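PDB 4F54: DUF4136 domain-containing protein from Bacteroides thetaiotaomicron, which is of unknown function but belongs to the DUF4136 family of the TolB_N clan and is probably made as a bacterial lipoprotein. Local coordinates for residues Glu105-Trp108 against Gly112-Gly115; Trp114-Trp119 against Gly123-Pro128; Asp14-Val19 against Ile175-Ala180; Ser163-Phe168 against Ile181-Gln186. One frame throughout, in Å; residues are numbered along the deposited sequence.

Contact 1: residues Glu105-Trp108 against Gly112-Gly115; sequences EWWW and GYWG
The ring of Tyr113 is held between two tryptophans: CB of Trp107 lies over one face, and CD1 of Trp114 sits 3.8 Å above the plane of the other, offset toward the rim. The indole of Trp107 has CA of Glu105 over one face and CZ2 of Trp106 at its edge, in plane. CE2 of Tyr113 approaches the edge of the Trp108 ring at CD1, while CB of Glu105 rests 3.4 Å above that indole, over its centre. Trp107 and Tyr113 run side by side and point the same way, their planes inclined at 50°, which makes the pair neither a stack nor an edge-to-face contact. Its closest approaches are from Trp107 CD1, which lies 3.4 Å from Tyr113 OH and 3.5 Å from Tyr113 CZ. The Tyr113 side chain extends with CG anti to N (chi1 -167°), and its CB and CG pass 3.7 Å from the carbonyl oxygen of Trp107. The side-by-side course brings the polar ends of both residues to one acid: Tyr113 OH is hydrogen-bonded to Glu143 OE1, and Trp107 NE1 to Glu143 OE2. A leucine in place of Tyr113 would probably leave OE1 of Glu143 without this partner and the five-membered ring of Trp107 less firmly packed on that side. Within the loop between strands 85-92 and 139-146, the contact thus joins aromatic packing to a buried polar point, where one carboxylate ties together two aromatic side chains that share no hydrogen bond of their own.

Contact 2: residues Trp114-Trp119 against Gly123-Pro128; sequences WGPSYW and GGWYYP. With SO4 (sulfate ion), chain B.
Trp114 meets Trp125 through its backbone: its carbonyl O lies at the edge of the indole, 3.3 Å from Trp125 CZ2. The same oxygen accepts from a water at 2.8 Å, and this water in turn accepts from Trp125 NE1, closing a bridge along the indole edge. Past Gly115, the ring of Pro116 lies over the face of Trp125. Its CG stands 3.8 Å from the centroid of the five-membered ring and 18° off the normal, a well-centred CH-pi contact. The other face of Trp125 is stacked on Trp108, which leaves the indole sandwiched. CG of Pro116 also rests 3.6 Å from the carbonyl carbon of Gly124, where no side chain intervenes. Tyr118 makes no contact with residues 123-128; its ring, with CG anti to N (chi1 167°), carries the hydroxyl to a sulfate, probably from the crystallisation liquor. OH gives a 2.7 Å hydrogen bond to sulfate O1, and Tyr36 OH and Asp39 N also hold the ion. The ring carries Trp114 CZ3 over one face. Trp119 comes last, CD1 being 4.3 Å from Trp125 CH2, while its NE1 is hydrogen-bonded to Gln88 OE1. Together these residues form a compact aromatic loop linking strands 85-92 and 139-146, in which a short, weakly bonded helical turn about 116-119 presents a proline to a tryptophan in a classic proline-aromatic CH-pi pairing.

Contact 3: residues Asp14-Val19 against Ile175-Ala180; sequences DDNYLV and INRTLA
Leu179 straddles Asn16 and Tyr17 with its two methyl groups, joining the first turn of helix 179-189 to the chain that leads into edge strand 18-23. The start of the helix thus packs on the loop before the strand, at the outer end of the helix-on-sheet layer, where antiparallel pairing begins through Leu18 and Thr166. CD1 of Leu179 presses to 3.4 Å from Asn16 CB, a close fit between side chains that cross at about a right angle. CD2 of Leu179 comes to the edge of the Tyr17 ring, 4.0 Å from CE2. With CG between N and the carbonyl carbon (chi1 54°), Tyr17 turns this edge to the leucine, and CB of Asp15 covers one of its faces. The CD2 methyl also lies 4.0 Å above the plane of the Arg177 guanidinium, over its centre, though Arg177 is poorly ordered. The arginine's main partner is Glu182, in the first turn of the helix that follows; NH2 makes a salt bridge to the glutamate conformer given, its detail uncertain. Its NH1 and Asn16 ND2 are close, but both are donors, so this approach brings no bond. A water links the two segments, accepting from Asn16 N at 3.1 Å and, weakly, from Arg177 NH1 at 3.0 Å.

Contact 4: residues Ser163-Phe168 against Ile181-Gln186; sequences SYLTGF and IEAVNQ
Helix 179-189 packs here against one face of the mixed sheet, in the alpha/beta layering of this domain, and the contact is made at the end of strand 159-166. Leu165 supplies the strand's side chain toward the helix, with Thr166 next to it directed away. Leu165 CG is anti to the carbonyl carbon (chi1 -49°), and from there the branch carries CD1 between two successive helical residues, 3.8 Å from Ala183 CB and 3.7 Å from Val184 CG2. The other methyl, CD2, rides 4.0 Å from the carbonyl oxygen of Ala183. The small side chain of Ala183 lets the backbones come close, with its CA only 6.4 Å from that of Leu165. Phe140 and Val19 on the flanking strands also touch Leu165, which thus lies among three strands under helix 179-189, while Val184 carries the packing on to Ala64 and Tyr65 of helix 56-70. With an alanine in place of Leu165, a gap is likely to open under Ala183 and Val184, leaving the helix with less of its apolar footing on the sheet. Beyond the strand, Gly167 turns the chain with a positive phi (65°) and brings Phe168 back to the helix. Its side chain sets out to the flank, but the ring comes nearer the helix, adding a second apolar support beside Leu165. The side-chain contacts are all apolar, and the methyl of Ala183 is met from a second direction, roughly at right angles to Leu165 CD1, by the far end of that ring, Phe168 CZ lying 3.8 Å from Ala183 CB.

In the fold
Contacts 1 and 2 follow one another in the aromatic loop between strands 85-92 and 139-146, sharing Trp114 and Gly115, with centres about 9 Å apart. Both close before contact 4 opens. Contacts 3 and 4 lie on the other side of the molecule, with centres about 7 Å apart; both use helix 179-189 and reach the neighbouring strands 18-23 and 159-166, and their segments alternate along the chain. Contacts 1 and 2 are nested inside the long loop closed by contact 3, which brings the modelled N-terminus to the start of the last helix. Contacts 1 and 4 touch through Trp106 and Tyr164, so that helix and aromatic loop pack on different parts of a single domain.

Contact 1: residues Glu105-Trp108 against Gly112-Gly115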
# COMPACT_ATOMS: atom_id res chain seq x y z
N GLU A 105 -12.76 1.03 -4.05
CA GLU A 105 -11.77 0.48 -3.10
C GLU A 105 -12.20 -0.96 -2.76
O GLU A 105 -12.66 -1.25 -1.64
CB GLU A 105 -11.72 1.33 -1.84
CG GLU A 105 -11.32 2.78 -2.08
CD GLU A 105 -12.44 3.71 -2.51
OE1 GLU A 105 -13.61 3.28 -2.49
OE2 GLU A 105 -12.12 4.86 -2.92
N TRP A 106 -12.07 -1.86 -3.74
CA TRP A 106 -12.65 -3.20 -3.65
C TRP A 106 -11.95 -4.01 -2.59
O TRP A 106 -12.53 -4.93 -2.07
CB TRP A 106 -12.68 -3.94 -5.01
CG TRP A 106 -11.53 -3.65 -5.94
CD1 TRP A 106 -11.54 -2.81 -7.04
CD2 TRP A 106 -10.16 -4.19 -5.86
NE1 TRP A 106 -10.29 -2.76 -7.63
CE2 TRP A 106 -9.41 -3.57 -6.97
CE3 TRP A 106 -9.50 -5.10 -5.02
CZ2 TRP A 106 -8.08 -3.86 -7.21
CZ3 TRP A 106 -8.15 -5.37 -5.28
CH2 TRP A 106 -7.45 -4.75 -6.35
N TRP A 107 -10.72 -3.64 -2.23
CA TRP A 107 -9.92 -4.38 -1.27
C TRP A 107 -10.57 -4.31 0.05
O TRP A 107 -10.33 -5.19 0.84
CB TRP A 107 -8.47 -3.91 -1.26
CG TRP A 107 -8.30 -2.41 -1.34
CD1 TRP A 107 -8.17 -1.51 -0.28
CD2 TRP A 107 -8.26 -1.58 -2.56
NE1 TRP A 107 -8.04 -0.24 -0.74
CE2 TRP A 107 -8.06 -0.22 -2.12
CE3 TRP A 107 -8.35 -1.84 -3.92
CZ2 TRP A 107 -8.03 0.84 -3.01
CZ3 TRP A 107 -8.27 -0.76 -4.82
CH2 TRP A 107 -8.09 0.56 -4.35
N TRP A 108 -11.41 -3.30 0.31
CA TRP A 108 -12.16 -3.24 1.58
C TRP A 108 -13.10 -4.37 1.75
O TRP A 108 -13.55 -4.61 2.89
CB TRP A 108 -13.00 -1.99 1.69
CG TRP A 108 -12.22 -0.72 1.77
CD1 TRP A 108 -10.88 -0.53 2.07
CD2 TRP A 108 -12.74 0.60 1.52
NE1 TRP A 108 -10.54 0.79 2.03
CE2 TRP A 108 -11.62 1.53 1.70
CE3 TRP A 108 -14.00 1.11 1.18
CZ2 TRP A 108 -11.76 2.89 1.53
CZ3 TRP A 108 -14.12 2.49 1.05
CH2 TRP A 108 -13.03 3.35 1.21
N GLY A 112 -10.29 -9.84 5.96
CA GLY A 112 -9.02 -9.68 6.68
C GLY A 112 -8.21 -8.44 6.37
O GLY A 112 -7.07 -8.34 6.79
N TYR A 113 -8.78 -7.48 5.65
CA TYR A 113 -7.99 -6.34 5.19
C TYR A 113 -7.58 -5.50 6.40
O TYR A 113 -8.28 -5.50 7.40
CB TYR A 113 -8.79 -5.46 4.23
CG TYR A 113 -7.91 -4.47 3.49
CD1 TYR A 113 -6.95 -4.94 2.60
CD2 TYR A 113 -7.95 -3.10 3.78
CE1 TYR A 113 -6.10 -4.08 1.98
CE2 TYR A 113 -7.11 -2.21 3.10
CZ TYR A 113 -6.18 -2.72 2.27
OH TYR A 113 -5.36 -1.87 1.59
N TRP A 114 -6.49 -4.77 6.25
CA TRP A 114 -6.08 -3.79 7.26
C TRP A 114 -7.24 -2.99 7.80
O TRP A 114 -8.09 -2.55 7.02
CB TRP A 114 -5.07 -2.82 6.65
CG TRP A 114 -3.83 -3.48 6.14
CD1 TRP A 114 -3.54 -3.88 4.82
CD2 TRP A 114 -2.66 -3.85 6.91
NE1 TRP A 114 -2.27 -4.41 4.74
CE2 TRP A 114 -1.71 -4.47 5.97
CE3 TRP A 114 -2.28 -3.68 8.23
CZ2 TRP A 114 -0.45 -4.92 6.38
CZ3 TRP A 114 -1.04 -4.21 8.63
CH2 TRP A 114 -0.13 -4.76 7.72
N GLY A 115 -7.34 -2.88 9.12
CA GLY A 115 -8.34 -2.05 9.72
C GLY A 115 -7.80 -0.72 10.14
O GLY A 115 -6.64 -0.63 10.57

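Contact 2: residues Trp114-Trp119 against Gly123-Pro128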
# COMPACT_ATOMS: atom_id res chain seq x y z
N TRP A 114 -6.49 -4.77 6.25
CA TRP A 114 -6.08 -3.79 7.26
C TRP A 114 -7.24 -2.99 7.80
O TRP A 114 -8.09 -2.55 7.02
CB TRP A 114 -5.07 -2.82 6.65
CG TRP A 114 -3.83 -3.48 6.14
CD1 TRP A 114 -3.54 -3.88 4.82
CD2 TRP A 114 -2.66 -3.85 6.91
NE1 TRP A 114 -2.27 -4.41 4.74
CE2 TRP A 114 -1.71 -4.47 5.97
CE3 TRP A 114 -2.28 -3.68 8.23
CZ2 TRP A 114 -0.45 -4.92 6.38
CZ3 TRP A 114 -1.04 -4.21 8.63
CH2 TRP A 114 -0.13 -4.76 7.72
N GLY A 115 -7.34 -2.88 9.12
CA GLY A 115 -8.34 -2.05 9.72
C GLY A 115 -7.80 -0.72 10.14
O GLY A 115 -6.64 -0.63 10.57
N PRO A 116 -8.65 0.32 10.14
CA PRO A 116 -8.14 1.61 10.65
C PRO A 116 -7.64 1.53 12.07
O PRO A 116 -6.73 2.28 12.50
CB PRO A 116 -9.35 2.54 10.59
CG PRO A 116 -10.12 1.99 9.41
CD PRO A 116 -9.99 0.49 9.52
N SER A 117 -8.29 0.68 12.84
CA SER A 117 -7.93 0.55 14.27
C SER A 117 -6.58 -0.16 14.52
O SER A 117 -6.06 -0.12 15.61
CB SER A 117 -9.03 -0.13 15.10
OG SER A 117 -9.21 -1.47 14.66
N TYR A 118 -5.99 -0.76 13.49
CA TYR A 118 -4.57 -1.17 13.59
C TYR A 118 -3.69 0.05 13.94
O TYR A 118 -2.75 -0.03 14.74
CB TYR A 118 -4.14 -1.83 12.28
CG TYR A 118 -2.64 -2.01 12.18
CD1 TYR A 118 -1.99 -3.07 12.84
CD2 TYR A 118 -1.88 -1.12 11.48
CE1 TYR A 118 -0.62 -3.23 12.78
CE2 TYR A 118 -0.49 -1.26 11.37
CZ TYR A 118 0.13 -2.32 12.04
OH TYR A 118 1.51 -2.40 11.93
N TRP A 119 -4.00 1.19 13.28
CA TRP A 119 -3.19 2.41 13.35
C TRP A 119 -3.45 3.30 14.54
O TRP A 119 -2.53 3.97 15.02
CB TRP A 119 -3.42 3.22 12.06
CG TRP A 119 -2.87 2.54 10.82
CD1 TRP A 119 -3.57 1.87 9.84
CD2 TRP A 119 -1.49 2.40 10.48
NE1 TRP A 119 -2.73 1.37 8.89
CE2 TRP A 119 -1.44 1.64 9.24
CE3 TRP A 119 -0.30 2.84 11.09
CZ2 TRP A 119 -0.20 1.32 8.62
CZ3 TRP A 119 0.91 2.54 10.46
CH2 TRP A 119 0.96 1.80 9.26
N GLY A 123 -12.47 4.84 13.02
CA GLY A 123 -13.56 3.87 12.77
C GLY A 123 -13.87 3.57 11.32
O GLY A 123 -14.86 2.89 10.99
N GLY A 124 -13.08 4.12 10.42
CA GLY A 124 -13.27 3.89 8.99
C GLY A 124 -12.23 4.63 8.18
O GLY A 124 -11.35 5.34 8.72
N TRP A 125 -12.32 4.43 6.88
CA TRP A 125 -11.42 5.02 5.92
C TRP A 125 -12.02 6.25 5.26
O TRP A 125 -13.26 6.34 5.10
CB TRP A 125 -11.08 4.05 4.77
CG TRP A 125 -10.44 2.78 5.22
CD1 TRP A 125 -10.99 1.52 5.28
CD2 TRP A 125 -9.09 2.64 5.77
NE1 TRP A 125 -10.09 0.61 5.77
CE2 TRP A 125 -8.91 1.23 6.06
CE3 TRP A 125 -8.05 3.52 6.00
CZ2 TRP A 125 -7.73 0.74 6.62
CZ3 TRP A 125 -6.85 3.02 6.54
CH2 TRP A 125 -6.71 1.66 6.86
N TYR A 126 -11.13 7.14 4.81
CA TYR A 126 -11.54 8.31 4.02
C TYR A 126 -10.65 8.36 2.80
O TYR A 126 -9.43 8.51 2.99
CB TYR A 126 -11.42 9.62 4.78
CG TYR A 126 -12.10 10.75 4.06
CD1 TYR A 126 -13.48 10.82 4.05
CD2 TYR A 126 -11.39 11.68 3.33
CE1 TYR A 126 -14.15 11.85 3.40
CE2 TYR A 126 -12.05 12.70 2.68
CZ TYR A 126 -13.43 12.75 2.67
OH TYR A 126 -14.13 13.76 2.01
N TYR A 127 -11.26 8.30 1.60
CA TYR A 127 -10.55 8.43 0.31
C TYR A 127 -10.83 9.76 -0.34
O TYR A 127 -11.97 10.02 -0.74
CB TYR A 127 -10.97 7.27 -0.68
CG TYR A 127 -9.85 6.28 -0.90
CD1 TYR A 127 -9.46 5.40 0.11
CD2 TYR A 127 -9.14 6.25 -2.11
CE1 TYR A 127 -8.44 4.48 -0.06
CE2 TYR A 127 -8.10 5.35 -2.27
CZ TYR A 127 -7.75 4.46 -1.24
OH TYR A 127 -6.70 3.56 -1.36
N PRO A 128 -9.79 10.63 -0.42
CA PRO A 128 -10.00 11.99 -0.97
C PRO A 128 -9.79 12.09 -2.45
O PRO A 128 -9.78 13.19 -3.02
CB PRO A 128 -8.99 12.84 -0.20
CG PRO A 128 -7.93 11.88 0.19
CD PRO A 128 -8.52 10.52 0.31
S SO4 B . 4.08 -4.64 12.83
O1 SO4 B . 2.60 -4.51 13.11
O2 SO4 B . 4.68 -3.45 12.19
O3 SO4 B . 4.84 -4.85 14.10
O4 SO4 B . 4.27 -5.87 11.99
O HOH W 1 -10.83 -2.03 6.48

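Contact 3: residues Asp14-Val19 against Ile175-Ala180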
# COMPACT_ATOMS: atom_id res chain seq x y z
N ASP A 14 8.78 -1.06 -22.86
CA ASP A 14 9.67 -1.03 -21.66
C ASP A 14 9.30 -2.13 -20.60
O ASP A 14 9.60 -3.30 -20.81
CB ASP A 14 9.73 0.39 -21.06
N ASP A 15 8.66 -1.76 -19.49
CA ASP A 15 8.65 -2.62 -18.28
C ASP A 15 7.81 -3.92 -18.34
O ASP A 15 6.82 -4.03 -19.08
CB ASP A 15 8.22 -1.82 -17.03
CG ASP A 15 9.02 -0.53 -16.84
OD1 ASP A 15 10.27 -0.55 -16.98
OD2 ASP A 15 8.40 0.51 -16.53
N ASN A 16 8.21 -4.88 -17.53
CA ASN A 16 7.50 -6.13 -17.35
C ASN A 16 6.47 -6.08 -16.21
O ASN A 16 6.28 -7.09 -15.54
CB ASN A 16 8.50 -7.23 -16.97
CG ASN A 16 9.54 -7.45 -18.02
OD1 ASN A 16 9.23 -7.48 -19.20
ND2 ASN A 16 10.79 -7.59 -17.59
N TYR A 17 5.89 -4.90 -15.96
CA TYR A 17 4.87 -4.65 -14.96
C TYR A 17 4.22 -3.28 -15.22
O TYR A 17 4.69 -2.50 -16.07
CB TYR A 17 5.48 -4.69 -13.56
CG TYR A 17 6.66 -3.76 -13.41
CD1 TYR A 17 6.47 -2.39 -13.19
CD2 TYR A 17 7.96 -4.22 -13.59
CE1 TYR A 17 7.55 -1.53 -13.10
CE2 TYR A 17 9.04 -3.39 -13.49
CZ TYR A 17 8.85 -2.04 -13.26
OH TYR A 17 9.97 -1.21 -13.18
N LEU A 18 3.14 -3.00 -14.51
CA LEU A 18 2.34 -1.76 -14.62
C LEU A 18 2.25 -1.17 -13.24
O LEU A 18 2.06 -1.88 -12.29
CB LEU A 18 0.93 -2.06 -15.11
CG LEU A 18 0.83 -2.69 -16.53
CD1 LEU A 18 -0.56 -3.20 -16.87
CD2 LEU A 18 1.32 -1.74 -17.61
N VAL A 19 2.33 0.15 -13.13
CA VAL A 19 2.34 0.84 -11.85
C VAL A 19 1.36 2.02 -11.95
O VAL A 19 1.52 2.90 -12.80
CB VAL A 19 3.74 1.38 -11.49
CG1 VAL A 19 3.69 2.21 -10.17
CG2 VAL A 19 4.72 0.25 -11.34
N ILE A 175 10.76 -13.32 -13.70
CA ILE A 175 10.71 -13.81 -12.32
C ILE A 175 12.08 -13.65 -11.66
O ILE A 175 12.16 -13.27 -10.50
CB ILE A 175 10.19 -15.30 -12.24
CG1 ILE A 175 8.72 -15.33 -12.71
CG2 ILE A 175 10.30 -15.93 -10.82
CD1 ILE A 175 7.81 -14.33 -12.00
N ASN A 176 13.15 -13.88 -12.42
CA ASN A 176 14.51 -13.82 -11.84
C ASN A 176 15.06 -12.40 -11.66
O ASN A 176 16.10 -12.22 -11.04
CB ASN A 176 15.45 -14.74 -12.60
CG ASN A 176 15.15 -16.21 -12.30
OD1 ASN A 176 14.88 -16.56 -11.15
ND2 ASN A 176 15.16 -17.06 -13.33
N ARG A 177 14.36 -11.40 -12.20
CA ARG A 177 14.65 -10.02 -11.88
C ARG A 177 13.84 -9.72 -10.61
O ARG A 177 12.89 -10.45 -10.26
CB ARG A 177 14.28 -9.12 -13.04
CG ARG A 177 15.14 -9.38 -14.28
CD ARG A 177 14.68 -8.52 -15.44
NE ARG A 177 14.81 -7.10 -15.11
CZ ARG A 177 14.22 -6.10 -15.76
NH1 ARG A 177 13.43 -6.34 -16.81
NH2 ARG A 177 14.41 -4.85 -15.36
N THR A 178 14.19 -8.68 -9.89
CA THR A 178 13.48 -8.46 -8.64
C THR A 178 12.28 -7.57 -8.97
O THR A 178 12.28 -6.43 -8.55
CB THR A 178 14.42 -7.81 -7.59
OG1 THR A 178 15.01 -6.61 -8.14
CG2 THR A 178 15.52 -8.80 -7.18
N LEU A 179 11.31 -8.03 -9.80
CA LEU A 179 10.41 -7.04 -10.43
C LEU A 179 9.55 -6.27 -9.41
O LEU A 179 9.26 -5.10 -9.62
CB LEU A 179 9.51 -7.63 -11.54
CG LEU A 179 10.17 -8.01 -12.89
CD1 LEU A 179 9.09 -8.52 -13.84
CD2 LEU A 179 10.99 -6.89 -13.54
N ALA A 180 9.12 -6.93 -8.32
CA ALA A 180 8.36 -6.19 -7.31
C ALA A 180 9.15 -4.95 -6.81
O ALA A 180 8.55 -3.88 -6.56
CB ALA A 180 8.02 -7.04 -6.12
O HOH W 2 11.09 -4.46 -16.38

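Contact 4: residues Ser163-Phe168 against Ile181-Gln186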
# COMPACT_ATOMS: atom_id res chain seq x y z
N SER A 163 -0.94 3.06 -4.33
CA SER A 163 -0.35 2.48 -5.52
C SER A 163 -0.91 1.09 -5.76
O SER A 163 -1.33 0.37 -4.81
CB SER A 163 1.19 2.47 -5.47
OG SER A 163 1.64 1.57 -4.47
N TYR A 164 -0.92 0.74 -7.04
CA TYR A 164 -1.30 -0.56 -7.52
C TYR A 164 -0.22 -1.04 -8.46
O TYR A 164 0.02 -0.44 -9.52
CB TYR A 164 -2.66 -0.54 -8.17
CG TYR A 164 -3.25 -1.87 -8.56
CD1 TYR A 164 -3.26 -2.93 -7.66
CD2 TYR A 164 -3.96 -2.02 -9.74
CE1 TYR A 164 -3.87 -4.14 -8.01
CE2 TYR A 164 -4.57 -3.21 -10.11
CZ TYR A 164 -4.52 -4.27 -9.21
OH TYR A 164 -5.17 -5.48 -9.53
N LEU A 165 0.45 -2.12 -8.06
CA LEU A 165 1.52 -2.74 -8.89
C LEU A 165 0.94 -4.03 -9.47
O LEU A 165 0.53 -4.91 -8.69
CB LEU A 165 2.70 -3.07 -7.98
CG LEU A 165 3.16 -1.96 -7.04
CD1 LEU A 165 4.47 -2.35 -6.32
CD2 LEU A 165 3.36 -0.65 -7.81
N THR A 166 0.91 -4.17 -10.78
CA THR A 166 0.15 -5.27 -11.40
C THR A 166 0.74 -5.64 -12.75
O THR A 166 1.76 -5.08 -13.13
CB THR A 166 -1.36 -4.93 -11.47
OG1 THR A 166 -2.10 -6.11 -11.82
CG2 THR A 166 -1.65 -3.82 -12.48
N GLY A 167 0.14 -6.58 -13.47
CA GLY A 167 0.62 -6.89 -14.80
C GLY A 167 2.02 -7.48 -14.89
O GLY A 167 2.70 -7.37 -15.89
N PHE A 168 2.44 -8.15 -13.83
CA PHE A 168 3.79 -8.72 -13.76
C PHE A 168 3.96 -9.91 -14.70
O PHE A 168 3.15 -10.84 -14.73
CB PHE A 168 4.10 -9.18 -12.35
CG PHE A 168 4.36 -8.06 -11.37
CD1 PHE A 168 5.62 -7.47 -11.29
CD2 PHE A 168 3.39 -7.66 -10.48
CE1 PHE A 168 5.88 -6.47 -10.40
CE2 PHE A 168 3.66 -6.63 -9.57
CZ PHE A 168 4.92 -6.05 -9.53
N ILE A 181 10.46 -5.11 -6.57
CA ILE A 181 11.26 -3.99 -6.06
C ILE A 181 11.34 -2.87 -7.10
O ILE A 181 11.27 -1.67 -6.76
CB ILE A 181 12.66 -4.45 -5.56
CG1 ILE A 181 12.52 -5.13 -4.19
CG2 ILE A 181 13.66 -3.29 -5.51
CD1 ILE A 181 13.56 -6.21 -3.96
N GLU A 182 11.51 -3.25 -8.35
CA GLU A 182 11.57 -2.28 -9.45
C GLU A 182 10.23 -1.51 -9.57
O GLU A 182 10.21 -0.27 -9.79
CB GLU A 182 11.97 -2.95 -10.77
CG GLU A 182 13.39 -3.53 -10.77
CD GLU A 182 13.71 -4.34 -12.03
OE1 GLU A 182 12.95 -4.26 -13.00
OE2 GLU A 182 14.72 -5.06 -12.04
N ALA A 183 9.13 -2.23 -9.38
CA ALA A 183 7.78 -1.61 -9.36
C ALA A 183 7.60 -0.64 -8.17
O ALA A 183 7.12 0.48 -8.36
CB ALA A 183 6.67 -2.65 -9.42
N VAL A 184 8.05 -1.04 -6.96
CA VAL A 184 8.02 -0.13 -5.82
C VAL A 184 8.81 1.13 -6.15
O VAL A 184 8.30 2.24 -5.98
CB VAL A 184 8.45 -0.83 -4.50
CG1 VAL A 184 8.63 0.18 -3.37
CG2 VAL A 184 7.47 -1.93 -4.12
N ASN A 185 10.05 1.00 -6.65
CA ASN A 185 10.86 2.15 -7.01
C ASN A 185 10.16 3.03 -8.02
O ASN A 185 10.14 4.26 -7.89
CB ASN A 185 12.21 1.70 -7.56
CG ASN A 185 13.11 1.09 -6.50
OD1 ASN A 185 12.87 1.25 -5.30
ND2 ASN A 185 14.13 0.34 -6.93
N GLN A 186 9.49 2.40 -8.99
CA GLN A 186 8.77 3.16 -10.01
C GLN A 186 7.61 3.97 -9.47
O GLN A 186 7.37 5.10 -9.89
CB GLN A 186 8.30 2.25 -11.15
CG GLN A 186 7.45 2.95 -12.21
CD GLN A 186 8.16 4.09 -12.93
OE1 GLN A 186 9.35 3.98 -13.26
NE2 GLN A 186 7.43 5.17 -13.20